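Local coordinates for hemolysin-related protein (Vibrio cholerae serotype O1, PDB 6MLT) that probably serves in biofilm adhesion as a secreted, calcium-binding matrix protein that carries a carbohydrate-binding lectin domain, at residues G444-Y447 with A452-M455; R498-D503 with G507-I512; V525-E530 with S536-A541. All coordinates share one frame; numbering follows the deposited sequence.

Contact 1: G444-Y447 with A452-M455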
ATOM      1  N   GLY A 444       5.719   9.546   1.828  1.00 20.38           N
ATOM      2  CA  GLY A 444       5.405  10.706   1.024  1.00 21.06           C
ATOM      3  C   GLY A 444       4.170  10.454   0.182  1.00 19.60           C
ATOM      4  O   GLY A 444       3.804   9.310  -0.108  1.00 16.28           O
ATOM      5  N   ILE A 445       3.529  11.555  -0.194  1.00 17.67           N
ATOM      6  CA  ILE A 445       2.386  11.560  -1.100  1.00 17.71           C
ATOM      7  C   ILE A 445       2.770  12.427  -2.290  1.00 17.64           C
ATOM      8  O   ILE A 445       3.088  13.609  -2.121  1.00 18.91           O
ATOM      9  CB  ILE A 445       1.126  12.114  -0.420  1.00 19.28           C
ATOM     10  CG1 ILE A 445       0.741  11.251   0.779  1.00 22.59           C
ATOM     11  CG2 ILE A 445      -0.025  12.200  -1.401  1.00 19.52           C
ATOM     12  CD1 ILE A 445      -0.027  12.015   1.841  1.00 25.13           C
ATOM     13  N   VAL A 446       2.738  11.855  -3.487  1.00 17.73           N
ATOM     14  CA  VAL A 446       3.178  12.571  -4.678  1.00 14.68           C
ATOM     15  C   VAL A 446       2.076  12.525  -5.723  1.00 15.67           C
ATOM     16  O   VAL A 446       1.394  11.504  -5.879  1.00 15.90           O
ATOM     17  CB  VAL A 446       4.502  11.999  -5.230  1.00 17.40           C
ATOM     18  CG1 VAL A 446       4.325  10.568  -5.715  1.00 18.99           C
ATOM     19  CG2 VAL A 446       5.058  12.893  -6.336  1.00 17.86           C
ATOM     20  N   TYR A 447       1.904  13.637  -6.439  1.00 15.02           N
ATOM     21  CA  TYR A 447       0.910  13.715  -7.498  1.00 16.35           C
ATOM     22  C   TYR A 447       1.289  14.816  -8.475  1.00 17.37           C
ATOM     23  O   TYR A 447       2.050  15.732  -8.152  1.00 17.91           O
ATOM     24  CB  TYR A 447      -0.496  13.971  -6.941  1.00 16.01           C
ATOM     25  CG  TYR A 447      -0.765  15.403  -6.527  1.00 19.76           C
ATOM     26  CD1 TYR A 447      -0.373  15.874  -5.279  1.00 20.75           C
ATOM     27  CD2 TYR A 447      -1.437  16.274  -7.372  1.00 21.81           C
ATOM     28  CE1 TYR A 447      -0.634  17.176  -4.892  1.00 20.44           C
ATOM     29  CE2 TYR A 447      -1.705  17.574  -6.996  1.00 22.70           C
ATOM     30  CZ  TYR A 447      -1.305  18.022  -5.757  1.00 21.29           C
ATOM     31  OH  TYR A 447      -1.574  19.320  -5.385  1.00 22.48           O
ATOM     32  N   ALA A 452       2.920  20.995 -12.212  1.00 21.25           N
ATOM     33  CA  ALA A 452       4.080  20.419 -11.544  1.00 21.09           C
ATOM     34  C   ALA A 452       3.713  19.123 -10.838  1.00 20.12           C
ATOM     35  O   ALA A 452       2.542  18.845 -10.561  1.00 17.67           O
ATOM     36  CB  ALA A 452       4.678  21.395 -10.528  1.00 20.86           C
ATOM     37  N   VAL A 453       4.754  18.349 -10.533  1.00 16.88           N
ATOM     38  CA  VAL A 453       4.667  17.175  -9.670  1.00 17.37           C
ATOM     39  C   VAL A 453       5.127  17.598  -8.281  1.00 18.38           C
ATOM     40  O   VAL A 453       6.253  18.080  -8.115  1.00 18.61           O
ATOM     41  CB  VAL A 453       5.522  16.017 -10.208  1.00 19.32           C
ATOM     42  CG1 VAL A 453       5.514  14.831  -9.234  1.00 19.22           C
ATOM     43  CG2 VAL A 453       5.038  15.585 -11.587  1.00 23.27           C
ATOM     44  N   ASP A 454       4.264  17.410  -7.284  1.00 17.45           N
ATOM     45  CA  ASP A 454       4.514  17.852  -5.919  1.00 17.41           C
ATOM     46  C   ASP A 454       4.547  16.663  -4.969  1.00 17.44           C
ATOM     47  O   ASP A 454       3.696  15.773  -5.041  1.00 18.05           O
ATOM     48  CB  ASP A 454       3.437  18.844  -5.455  1.00 21.65           C
ATOM     49  CG  ASP A 454       3.502  20.165  -6.203  1.00 23.88           C
ATOM     50  OD1 ASP A 454       4.495  20.373  -6.928  1.00 23.41           O
ATOM     51  OD2 ASP A 454       2.563  20.986  -6.078  1.00 22.79           O
ATOM     52  N   MET A 455       5.523  16.678  -4.064  1.00 18.79           N
ATOM     53  CA  MET A 455       5.691  15.663  -3.032  1.00 17.48           C
ATOM     54  C   MET A 455       5.364  16.276  -1.679  1.00 16.89           C
ATOM     55  O   MET A 455       5.889  17.341  -1.333  1.00 18.29           O
ATOM     56  CB  MET A 455       7.124  15.130  -3.028  1.00 20.62           C
ATOM     57  CG  MET A 455       7.458  14.178  -1.878  1.00 19.69           C
ATOM     58  SD  MET A 455       6.730  12.548  -2.100  1.00 19.03           S
ATOM     59  CE  MET A 455       7.704  11.944  -3.478  1.00 19.37           C
TER
HETATM   60  O   HOH W   1       0.344  20.892  -4.473  1.00 18.79           O

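Contact 2: R498-D503 with G507-I512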
ATOM      1  N   ARG A 498       7.670  13.799 -22.343  1.00 19.33           N
ATOM      2  CA  ARG A 498       8.732  13.069 -21.667  1.00 21.73           C
ATOM      3  C   ARG A 498       8.163  12.244 -20.528  1.00 21.13           C
ATOM      4  O   ARG A 498       7.269  12.695 -19.811  1.00 23.85           O
ATOM      5  CB  ARG A 498       9.800  14.014 -21.078  1.00 25.62           C
ATOM      6  CG  ARG A 498      10.111  15.243 -21.902  1.00 38.27           C
ATOM      7  CD  ARG A 498      10.786  16.303 -21.051  1.00 46.22           C
ATOM      8  NE  ARG A 498       9.832  17.002 -20.187  1.00 48.41           N
ATOM      9  CZ  ARG A 498      10.173  17.918 -19.287  1.00 44.49           C
ATOM     10  NH1 ARG A 498      11.449  18.245 -19.121  1.00 40.35           N
ATOM     11  NH2 ARG A 498       9.241  18.508 -18.548  1.00 42.55           N
ATOM     12  N   MET A 499       8.697  11.042 -20.370  1.00 18.28           N
ATOM     13  CA  MET A 499       8.600  10.291 -19.130  1.00 16.60           C
ATOM     14  C   MET A 499       9.886  10.529 -18.352  1.00 19.68           C
ATOM     15  O   MET A 499      10.968  10.571 -18.941  1.00 17.35           O
ATOM     16  CB  MET A 499       8.391   8.798 -19.411  1.00 20.08           C
ATOM     17  CG  MET A 499       8.327   7.913 -18.169  1.00 21.15           C
ATOM     18  SD  MET A 499       9.966   7.440 -17.546  1.00 24.00           S
ATOM     19  CE  MET A 499       9.512   6.739 -15.959  1.00 24.47           C
ATOM     20  N   ARG A 500       9.765  10.735 -17.042  1.00 20.09           N
ATOM     21  CA  ARG A 500      10.935  11.013 -16.224  1.00 21.08           C
ATOM     22  C   ARG A 500      10.883  10.232 -14.921  1.00 19.77           C
ATOM     23  O   ARG A 500       9.813   9.849 -14.437  1.00 19.79           O
ATOM     24  CB  ARG A 500      11.071  12.517 -15.931  1.00 20.88           C
ATOM     25  CG  ARG A 500      11.390  13.347 -17.175  1.00 20.62           C
ATOM     26  CD  ARG A 500      11.524  14.820 -16.842  1.00 22.80           C
ATOM     27  NE  ARG A 500      10.264  15.389 -16.381  1.00 23.56           N
ATOM     28  CZ  ARG A 500      10.144  16.577 -15.798  1.00 25.45           C
ATOM     29  NH1 ARG A 500      11.216  17.332 -15.594  1.00 23.70           N
ATOM     30  NH2 ARG A 500       8.947  17.012 -15.407  1.00 22.70           N
ATOM     31  N   ILE A 501      12.067  10.003 -14.365  1.00 20.00           N
ATOM     32  CA  ILE A 501      12.241   9.397 -13.051  1.00 20.15           C
ATOM     33  C   ILE A 501      12.785  10.470 -12.120  1.00 19.95           C
ATOM     34  O   ILE A 501      13.798  11.111 -12.427  1.00 22.13           O
ATOM     35  CB  ILE A 501      13.188   8.188 -13.109  1.00 20.59           C
ATOM     36  CG1 ILE A 501      12.663   7.154 -14.106  1.00 20.88           C
ATOM     37  CG2 ILE A 501      13.369   7.569 -11.711  1.00 19.91           C
ATOM     38  CD1 ILE A 501      13.689   6.083 -14.452  1.00 22.60           C
ATOM     39  N   LEU A 502      12.111  10.668 -10.990  1.00 17.11           N
ATOM     40  CA  LEU A 502      12.466  11.703 -10.030  1.00 20.82           C
ATOM     41  C   LEU A 502      12.913  11.080  -8.712  1.00 19.47           C
ATOM     42  O   LEU A 502      12.335  10.092  -8.245  1.00 19.12           O
ATOM     43  CB  LEU A 502      11.291  12.640  -9.768  1.00 20.37           C
ATOM     44  CG  LEU A 502      10.611  13.249 -11.002  1.00 22.92           C
ATOM     45  CD1 LEU A 502       9.491  14.185 -10.583  1.00 26.81           C
ATOM     46  CD2 LEU A 502      11.625  13.986 -11.883  1.00 23.06           C
ATOM     47  N   ASP A 503      13.927  11.684  -8.105  1.00 20.19           N
ATOM     48  CA  ASP A 503      14.382  11.257  -6.791  1.00 21.01           C
ATOM     49  C   ASP A 503      13.278  11.499  -5.766  1.00 21.40           C
ATOM     50  O   ASP A 503      12.664  12.569  -5.737  1.00 20.30           O
ATOM     51  CB  ASP A 503      15.648  12.021  -6.416  1.00 19.10           C
ATOM     52  CG  ASP A 503      16.156  11.671  -5.034  1.00 23.96           C
ATOM     53  OD1 ASP A 503      16.576  10.515  -4.823  1.00 24.95           O
ATOM     54  OD2 ASP A 503      16.136  12.561  -4.160  1.00 25.72           O
ATOM     55  N   GLY A 507      13.217  15.301  -5.685  1.00 21.91           N
ATOM     56  CA  GLY A 507      12.673  15.604  -6.988  1.00 21.48           C
ATOM     57  C   GLY A 507      13.698  15.708  -8.098  1.00 21.96           C
ATOM     58  O   GLY A 507      13.312  15.926  -9.252  1.00 22.07           O
ATOM     59  N   ARG A 508      14.984  15.538  -7.799  1.00 23.14           N
ATOM     60  CA  ARG A 508      16.008  15.617  -8.836  1.00 24.91           C
ATOM     61  C   ARG A 508      15.685  14.653  -9.975  1.00 23.44           C
ATOM     62  O   ARG A 508      15.327  13.493  -9.742  1.00 20.42           O
ATOM     63  CB  ARG A 508      17.380  15.293  -8.245  1.00 26.38           C
ATOM     64  CG  ARG A 508      18.531  15.442  -9.232  1.00 30.55           C
ATOM     65  CD  ARG A 508      19.879  15.081  -8.599  1.00 38.55           C
ATOM     66  NE  ARG A 508      20.110  13.638  -8.574  1.00 47.01           N
ATOM     67  CZ  ARG A 508      20.520  12.928  -9.620  1.00 60.57           C
ATOM     68  NH1 ARG A 508      20.744  13.522 -10.788  1.00 65.74           N
ATOM     69  NH2 ARG A 508      20.706  11.619  -9.501  1.00 66.02           N
ATOM     70  N   VAL A 509      15.808  15.141 -11.210  1.00 23.20           N
ATOM     71  CA  VAL A 509      15.555  14.309 -12.384  1.00 20.88           C
ATOM     72  C   VAL A 509      16.700  13.314 -12.546  1.00 22.41           C
ATOM     73  O   VAL A 509      17.868  13.702 -12.681  1.00 21.94           O
ATOM     74  CB  VAL A 509      15.386  15.169 -13.644  1.00 22.51           C
ATOM     75  CG1 VAL A 509      15.178  14.286 -14.883  1.00 20.06           C
ATOM     76  CG2 VAL A 509      14.226  16.138 -13.484  1.00 21.77           C
ATOM     77  N   MET A 510      16.364  12.021 -12.559  1.00 20.41           N
ATOM     78  CA  MET A 510      17.354  10.957 -12.655  1.00 23.16           C
ATOM     79  C   MET A 510      17.321  10.210 -13.979  1.00 23.56           C
ATOM     80  O   MET A 510      18.251   9.447 -14.268  1.00 25.12           O
ATOM     81  CB  MET A 510      17.154   9.957 -11.512  1.00 23.14           C
ATOM     82  CG  MET A 510      17.275  10.590 -10.137  1.00 28.79           C
ATOM     83  SD  MET A 510      16.852   9.426  -8.842  1.00 30.37           S
ATOM     84  CE  MET A 510      18.246   8.305  -8.948  1.00 35.88           C
ATOM     85  N   GLY A 511      16.286  10.407 -14.784  1.00 21.85           N
ATOM     86  CA  GLY A 511      16.196   9.776 -16.085  1.00 18.12           C
ATOM     87  C   GLY A 511      15.127  10.460 -16.898  1.00 20.26           C
ATOM     88  O   GLY A 511      14.149  10.978 -16.351  1.00 20.26           O
ATOM     89  N   ILE A 512      15.329  10.488 -18.211  1.00 19.03           N
ATOM     90  CA  ILE A 512      14.410  11.121 -19.149  1.00 20.29           C
ATOM     91  C   ILE A 512      14.268  10.205 -20.354  1.00 23.53           C
ATOM     92  O   ILE A 512      15.272   9.764 -20.925  1.00 23.51           O
ATOM     93  CB  ILE A 512      14.905  12.507 -19.608  1.00 25.17           C
ATOM     94  CG1 ILE A 512      15.161  13.419 -18.411  1.00 29.20           C
ATOM     95  CG2 ILE A 512      13.882  13.149 -20.552  1.00 28.26           C
ATOM     96  CD1 ILE A 512      15.875  14.718 -18.767  1.00 32.19           C
TER

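Contact 3: V525-E530 with S536-A541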
ATOM      1  N   VAL A 525       4.495   1.953 -15.655  1.00 16.93           N
ATOM      2  CA  VAL A 525       4.460   0.800 -14.755  1.00 16.33           C
ATOM      3  C   VAL A 525       5.800   0.081 -14.810  1.00 17.56           C
ATOM      4  O   VAL A 525       6.334  -0.165 -15.898  1.00 18.10           O
ATOM      5  CB  VAL A 525       3.320  -0.167 -15.133  1.00 19.39           C
ATOM      6  CG1 VAL A 525       3.491  -1.535 -14.451  1.00 18.29           C
ATOM      7  CG2 VAL A 525       1.970   0.460 -14.780  1.00 19.98           C
ATOM      8  N   VAL A 526       6.327  -0.281 -13.644  1.00 16.18           N
ATOM      9  CA  VAL A 526       7.469  -1.183 -13.552  1.00 16.28           C
ATOM     10  C   VAL A 526       6.956  -2.544 -13.113  1.00 17.09           C
ATOM     11  O   VAL A 526       6.204  -2.652 -12.134  1.00 17.37           O
ATOM     12  CB  VAL A 526       8.534  -0.653 -12.579  1.00 19.09           C
ATOM     13  CG1 VAL A 526       9.641  -1.688 -12.375  1.00 20.13           C
ATOM     14  CG2 VAL A 526       9.120   0.655 -13.105  1.00 20.72           C
ATOM     15  N   ALA A 527       7.362  -3.584 -13.834  1.00 17.04           N
ATOM     16  CA  ALA A 527       7.024  -4.945 -13.452  1.00 18.56           C
ATOM     17  C   ALA A 527       8.125  -5.887 -13.905  1.00 20.56           C
ATOM     18  O   ALA A 527       8.734  -5.691 -14.964  1.00 20.38           O
ATOM     19  CB  ALA A 527       5.686  -5.384 -14.049  1.00 18.17           C
ATOM     20  N   ASP A 528       8.367  -6.914 -13.090  1.00 18.49           N
ATOM     21  CA  ASP A 528       9.342  -7.962 -13.387  1.00 22.89           C
ATOM     22  C   ASP A 528       8.615  -9.035 -14.184  1.00 21.93           C
ATOM     23  O   ASP A 528       7.999  -9.946 -13.627  1.00 20.16           O
ATOM     24  CB  ASP A 528       9.948  -8.520 -12.105  1.00 22.95           C
ATOM     25  CG  ASP A 528      11.011  -9.575 -12.368  1.00 27.52           C
ATOM     26  OD1 ASP A 528      11.236  -9.917 -13.551  1.00 27.60           O
ATOM     27  OD2 ASP A 528      11.625 -10.060 -11.390  1.00 27.32           O
ATOM     28  N   LEU A 529       8.695  -8.924 -15.511  1.00 19.60           N
ATOM     29  CA  LEU A 529       7.906  -9.798 -16.371  1.00 20.91           C
ATOM     30  C   LEU A 529       8.405 -11.236 -16.311  1.00 21.92           C
ATOM     31  O   LEU A 529       7.601 -12.171 -16.214  1.00 19.92           O
ATOM     32  CB  LEU A 529       7.935  -9.275 -17.809  1.00 20.50           C
ATOM     33  CG  LEU A 529       7.518  -7.809 -17.998  1.00 21.57           C
ATOM     34  CD1 LEU A 529       7.611  -7.408 -19.465  1.00 21.17           C
ATOM     35  CD2 LEU A 529       6.120  -7.551 -17.466  1.00 19.86           C
ATOM     36  N   GLU A 530       9.724 -11.437 -16.366  1.00 21.71           N
ATOM     37  CA  GLU A 530      10.273 -12.791 -16.408  1.00 23.56           C
ATOM     38  C   GLU A 530      10.411 -13.424 -15.032  1.00 23.16           C
ATOM     39  O   GLU A 530      10.497 -14.654 -14.938  1.00 22.38           O
ATOM     40  CB  GLU A 530      11.643 -12.792 -17.089  1.00 26.77           C
ATOM     41  CG  GLU A 530      11.621 -12.400 -18.561  1.00 29.81           C
ATOM     42  CD  GLU A 530      11.504 -10.896 -18.775  1.00 30.99           C
ATOM     43  OE1 GLU A 530      11.669 -10.132 -17.798  1.00 29.07           O
ATOM     44  OE2 GLU A 530      11.246 -10.480 -19.925  1.00 29.75           O
ATOM     45  N   SER A 536      11.068  -4.536 -15.975  1.00 18.16           N
ATOM     46  CA  SER A 536      10.820  -3.780 -17.194  1.00 18.79           C
ATOM     47  C   SER A 536      10.012  -2.534 -16.852  1.00 19.97           C
ATOM     48  O   SER A 536       9.170  -2.549 -15.945  1.00 19.23           O
ATOM     49  CB  SER A 536      10.047  -4.606 -18.222  1.00 19.61           C
ATOM     50  OG  SER A 536      10.701  -5.825 -18.518  1.00 22.98           O
ATOM     51  N   LEU A 537      10.278  -1.456 -17.585  1.00 18.54           N
ATOM     52  CA  LEU A 537       9.566  -0.189 -17.456  1.00 18.31           C
ATOM     53  C   LEU A 537       8.641  -0.026 -18.659  1.00 17.85           C
ATOM     54  O   LEU A 537       9.115   0.084 -19.798  1.00 17.48           O
ATOM     55  CB  LEU A 537      10.549   0.975 -17.383  1.00 18.85           C
ATOM     56  CG  LEU A 537       9.980   2.383 -17.591  1.00 20.70           C
ATOM     57  CD1 LEU A 537       8.930   2.712 -16.542  1.00 21.41           C
ATOM     58  CD2 LEU A 537      11.098   3.416 -17.576  1.00 24.60           C
ATOM     59  N   ILE A 538       7.335   0.011 -18.403  1.00 17.00           N
ATOM     60  CA  ILE A 538       6.304  -0.020 -19.441  1.00 17.55           C
ATOM     61  C   ILE A 538       5.585   1.322 -19.465  1.00 18.95           C
ATOM     62  O   ILE A 538       5.112   1.791 -18.422  1.00 18.65           O
ATOM     63  CB  ILE A 538       5.295  -1.154 -19.187  1.00 18.39           C
ATOM     64  CG1 ILE A 538       6.010  -2.506 -19.096  1.00 21.38           C
ATOM     65  CG2 ILE A 538       4.222  -1.184 -20.293  1.00 18.19           C
ATOM     66  CD1 ILE A 538       5.506  -3.391 -17.984  1.00 21.97           C
ATOM     67  N   MET A 539       5.454   1.918 -20.653  1.00 16.53           N
ATOM     68  CA  MET A 539       4.736   3.175 -20.788  1.00 21.01           C
ATOM     69  C   MET A 539       3.969   3.206 -22.102  1.00 17.70           C
ATOM     70  O   MET A 539       4.339   2.547 -23.080  1.00 17.72           O
ATOM     71  CB  MET A 539       5.685   4.382 -20.701  1.00 23.22           C
ATOM     72  CG  MET A 539       6.693   4.482 -21.818  1.00 24.27           C
ATOM     73  SD  MET A 539       7.965   5.722 -21.478  1.00 22.89           S
ATOM     74  CE  MET A 539       8.887   4.899 -20.179  1.00 19.95           C
ATOM     75  N   VAL A 540       2.891   3.982 -22.115  1.00 18.55           N
ATOM     76  CA  VAL A 540       2.029   4.100 -23.284  1.00 16.84           C
ATOM     77  C   VAL A 540       2.216   5.481 -23.896  1.00 18.19           C
ATOM     78  O   VAL A 540       2.603   6.437 -23.217  1.00 16.20           O
ATOM     79  CB  VAL A 540       0.556   3.833 -22.914  1.00 17.59           C
ATOM     80  CG1 VAL A 540       0.428   2.473 -22.245  1.00 18.12           C
ATOM     81  CG2 VAL A 540       0.016   4.936 -22.001  1.00 18.66           C
ATOM     82  N   ALA A 541       1.946   5.579 -25.195  1.00 15.70           N
ATOM     83  CA  ALA A 541       2.219   6.801 -25.933  1.00 17.35           C
ATOM     84  C   ALA A 541       1.168   7.015 -27.008  1.00 17.39           C
ATOM     85  O   ALA A 541       0.552   6.065 -27.510  1.00 19.75           O
ATOM     86  CB  ALA A 541       3.610   6.770 -26.576  1.00 17.25           C
TER
HETATM   87  O   HOH W   2      11.332  -7.760 -16.710  1.00 21.23           O

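Contact 1: G444-Y447 with A452-M455
Val-446 and Met-455 face each other as a non-hydrogen-bonded pair of an antiparallel hairpin, and the end of the methionine closes over the valine, with CE 3.7 Å from Val-446 CB. In Met-455, CG stands opposite the backbone N (chi1 173°), and bends at chi2 and chi3 then turn the chain back over the neighbouring strand, which brings SD 3.9 Å from the CA of Gly-444, where no side chain intervenes. Val-446 CG2, which CE also approaches, meets Val-453 CG1 at 3.5 Å, so three apolar side chains share one face of the hairpin.

Next along the strands, Tyr-447 and Asp-454 form a hydrogen-bonded pair: Tyr-447 N donates to Asp-454 O (3.1 Å) and Asp-454 N to Tyr-447 O (2.9 Å). Their side chains lie on the reverse face. The phenol extends beside the aspartate, and a water donates both to Tyr-447 OH (2.6 Å) and to Asp-454 OD2 (2.7 Å), linking the two polar ends. The carboxylate is positioned further out by Ser-465 OG at OD1 and Asn-271 ND2 at OD2.

The hairpin supplies the two inner strands of a four-stranded propeller blade, flanked by strands 277-279 and 462-467. Trp-464 of the flanking strand 462-467 and Val-491 of strand 490-494 cover the Val-446 face, while Ile-253 of strand 252-256 packs on Tyr-447.

Contact 2: R498-D503 with G507-I512
Arg-500 lies alongside Ile-512 because its CG stands anti to the carbonyl carbon (chi1 -67°), placing CG 4.0 Å from Ile-512 CG1. A bend at chi3 (-65°) then carries the guanidinium past Val-509, whose CG2 is 3.9 Å from NH1. The same valine methyl touches Leu-502 CD2 at 3.7 Å. Met-510 runs extended through chi2 (174°) and lays SD across Asp-503, 3.7 Å from its CA.

A classic beta bulge shifts the register here by one: Met-510 and Gly-511 both face Ile-501. Ile-501 O takes a short, nearly straight bond from Met-510 N (2.7 Å) and a weak one from Gly-511 N (3.5 Å), while Ile-501 N donates to Gly-511 O. Towards the turn, Asp-503 N donates to Arg-508 O and Gly-507 N to Asp-503 O.

One face of the Arg-500 guanidinium is covered by that of Arg-498, with NH2 of Arg-498 3.4 Å above its centre. Asp-495 pairs with Arg-498, and Asn-468 OD1 and Ala-467 O accept from Arg-500 NH2. The hairpin forms the outer half of a propeller blade. Strand 490-494 continues the sheet beyond 498-502, and Trp-464 of strand 462-467 packs on Leu-502.

Contact 3: V525-E530 with S536-A541
Val-525 and Ile-538 pair through both backbone groups, the first of two hydrogen-bonded pairs in this antiparallel hairpin. Val-525 N donates to Ile-538 O, and Ile-538 N returns a bond to Val-525 O at 2.7 Å. One pair further on, Ala-527 N donates to Ser-536 O and Ser-536 N to Ala-527 O (2.8 Å), the latter approaching from 38° above the carbonyl plane rather than along a lone pair. Between them, the non-hydrogen-bonded pair Val-526 and Leu-537 brings Val-526 CA close to Ser-536 O in a CA-H...O contact.

Apolar contacts differ on the two faces. On one, Val-526 CG2 meets Leu-537 CD1 at 4.0 Å, and Leu-492 of strand 490-494 packs on both residues. On the other, Leu-529 folds back from the turn, with CD2 4.2 Å from Ile-538 CD1 and its second methyl, CD1, 3.6 Å from Ser-536 OG; Val-37 of strand 36-38 lies against Ala-527, Leu-529 and Ile-538. Leu-529 also bonds by its backbone to Ala-55 and packs about 4 Å from the side chain of Val-54, a calcium ligand, so this turn lies against the calcium-binding loop.

Polar contacts gather where the strands part. Ser-536 OG is opposite its own carbonyl carbon (chi1 -56°), which sets it beside Leu-529 and a water. That water accepts from Leu-529 N (3.1 Å) and from Ser-536 OG (2.7 Å), and donates to Glu-530 OE1. Beyond the last backbone pair, then, this water and Lys-16, from strand 13-19 of the same blade, link the serine and glutamate side chains. The lysine ammonium, shared between Ser-536 OG as a hydrogen bond and Glu-530 OE2 as a salt bridge, probably keeps the carboxylate ionised.

All three contacts are hairpins of successive propeller blades, met in series along the chain, but they use different strands: the middle pair in contact 1, the last two strands in contact 2, the first two in contact 3. Contacts 1 and 3 are buried, whereas contact 2 reaches the surface, with exposed Arg-508 and Ile-512 and the only bulge. Each buried hairpin adds a water bridge at polar residues; contact 2 is held by backbone bonds and apolar side chains. Contact 2 lies between the others: Leu-502 CD1 touches Val-453 CG1 of contact 1 (4.2 Å), and Met-499 CG packs on Met-539 CE of contact 3 (3.7 Å). Contacts 1 and 3 do not touch.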